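Local coordinates for peroxisomal membrane protein LPX1 (Saccharomyces cerevisiae, PDB 2Y6U), which hydrolyses ester bonds as a peroxisomal alpha/beta-hydrolase with acyl esterase, lipase and phospholipase A activity, at the interface of chains A and B. Residues are numbered along the deposited sequence; one frame, centred on the assembly and turned at random. Chains: chain A/B, Peroxisomal membrane protein LPX1.

The interface of chains A and B. Residues chain A 197, 201, 260, 263-264, 267; chain B 371, 375.
With CG anti to the backbone N (chi1 179°), B:Phe371 drives its ring away from its helix into chain A, and A:Tyr197, in the same setting (chi1 -180°), sends its phenol the opposite way to meet it. The phenol oxygen OH of A:Tyr197 ends 3.4 Å from CE2 of B:Phe371 and lies about as near to CZ, so the hydroxyl end of one ring abuts the far rim of the other. On one face of the phenylalanine, CB of A:Ala260 sits 3.9 Å above the plane, shifted toward the rim, while the backbone O of A:Ala260 comes 3.6 Å from CE1. A:Leu264 works at the edge: its CG lies in the ring plane, and its CD2 is 3.8 Å from CE1. Farther in, CD1 of A:Leu263 faces CZ at 4.2 Å, and NH1 of A:Arg201 makes a loose, marginal approach to CE2, its guanidinium plane turned 27° from the ring. B:Lys375, one helical turn on, lays its aliphatic stem over a face of the A:Tyr197 ring, crossing it at about a right angle, with CD 3.6 Å from CZ of the phenol; bends at chi3 and chi4 carry NZ onward past the ring. The methyl CE of A:Met267 packs 3.7 Å from CA of B:Lys375 at the root of that side chain. Shortening B:Phe371 to an alanine is likely to leave a gap among A:Ala260, A:Leu263 and A:Leu264 and to take the ring rim away from the A:Tyr197 hydroxyl. The patch belongs to a two-fold dimer interface, repeated with the chains exchanged: helix 360-378 of chain B, the extended C-terminal helix, which takes part in dimer contacts but is dispensable for dimerization, reaches across to rest on helices 194-202 and 259-264 of chain A and the loop that follows the latter.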
loop_
_atom_site.group_PDB
_atom_site.type_symbol
_atom_site.label_atom_id
_atom_site.label_comp_id
_atom_site.label_asym_id
_atom_site.label_seq_id
_atom_site.Cartn_x
_atom_site.Cartn_y
_atom_site.Cartn_z
ATOM N N TYR A 197 -15.980 12.630 24.614
ATOM C CA TYR A 197 -17.124 12.282 23.740
ATOM C C TYR A 197 -18.259 13.313 23.840
ATOM O O TYR A 197 -18.752 13.826 22.836
ATOM C CB TYR A 197 -17.692 10.917 24.133
ATOM C CG TYR A 197 -18.871 10.485 23.276
ATOM C CD1 TYR A 197 -18.658 9.826 22.048
ATOM C CD2 TYR A 197 -20.195 10.743 23.670
ATOM C CE1 TYR A 197 -19.726 9.407 21.256
ATOM C CE2 TYR A 197 -21.270 10.341 22.875
ATOM C CZ TYR A 197 -21.005 9.674 21.634
ATOM O OH TYR A 197 -22.060 9.270 20.827
ATOM N N ARG A 201 -19.605 15.811 21.152
ATOM C CA ARG A 201 -20.973 15.724 20.702
ATOM C C ARG A 201 -21.637 17.092 20.621
ATOM O O ARG A 201 -22.332 17.383 19.670
ATOM C CB ARG A 201 -21.771 14.676 21.505
ATOM C CG ARG A 201 -23.159 14.310 20.877
ATOM C CD ARG A 201 -23.818 12.961 21.433
ATOM N NE ARG A 201 -25.048 12.494 20.711
ATOM C CZ ARG A 201 -25.114 11.612 19.673
ATOM N NH1 ARG A 201 -24.041 11.036 19.140
ATOM N NH2 ARG A 201 -26.300 11.276 19.152
ATOM N N ALA A 260 -22.371 11.165 13.787
ATOM C CA ALA A 260 -21.799 9.855 14.182
ATOM C C ALA A 260 -20.440 9.610 13.578
ATOM O O ALA A 260 -19.512 9.113 14.252
ATOM C CB ALA A 260 -22.780 8.722 13.828
ATOM N N LEU A 263 -17.748 11.785 15.278
ATOM C CA LEU A 263 -17.402 11.190 16.560
ATOM C C LEU A 263 -16.509 9.957 16.390
ATOM O O LEU A 263 -15.554 9.789 17.144
ATOM C CB LEU A 263 -18.637 10.835 17.357
ATOM C CG LEU A 263 -19.381 12.076 17.910
ATOM C CD1 LEU A 263 -20.718 11.671 18.535
ATOM C CD2 LEU A 263 -18.529 12.860 18.960
ATOM N N LEU A 264 -16.837 9.095 15.416
ATOM C CA LEU A 264 -16.028 7.927 15.121
ATOM C C LEU A 264 -14.580 8.216 14.726
ATOM O O LEU A 264 -13.725 7.306 14.799
ATOM C CB LEU A 264 -16.691 7.107 13.984
ATOM C CG LEU A 264 -17.969 6.383 14.302
ATOM C CD1 LEU A 264 -18.725 5.852 13.083
ATOM C CD2 LEU A 264 -17.713 5.266 15.350
ATOM N N MET A 267 -12.625 7.679 18.095
ATOM C CA MET A 267 -12.977 6.576 18.974
ATOM C C MET A 267 -12.175 5.317 18.653
ATOM O O MET A 267 -12.321 4.329 19.307
ATOM C CB MET A 267 -14.469 6.269 18.793
ATOM C CG MET A 267 -15.351 7.459 19.327
ATOM S SD MET A 267 -17.127 7.318 18.832
ATOM C CE MET A 267 -17.600 5.903 19.783
ATOM N N PHE B 371 -23.703 1.923 15.773
ATOM C CA PHE B 371 -23.025 3.021 16.427
ATOM C C PHE B 371 -23.299 3.005 17.923
ATOM O O PHE B 371 -22.366 3.150 18.696
ATOM C CB PHE B 371 -23.426 4.368 15.887
ATOM C CG PHE B 371 -22.749 5.500 16.578
ATOM C CD1 PHE B 371 -21.465 5.867 16.220
ATOM C CD2 PHE B 371 -23.391 6.216 17.587
ATOM C CE1 PHE B 371 -20.863 6.911 16.825
ATOM C CE2 PHE B 371 -22.762 7.277 18.225
ATOM C CZ PHE B 371 -21.492 7.608 17.867
ATOM N N LYS B 375 -20.266 2.676 20.560
ATOM C CA LYS B 375 -20.076 3.743 21.543
ATOM C C LYS B 375 -20.019 3.113 22.960
ATOM O O LYS B 375 -19.106 3.432 23.770
ATOM C CB LYS B 375 -21.191 4.790 21.438
ATOM C CG LYS B 375 -21.163 5.827 22.568
ATOM C CD LYS B 375 -22.490 6.613 22.728
ATOM C CE LYS B 375 -23.658 5.757 23.177
ATOM N NZ LYS B 375 -24.461 6.441 24.254
#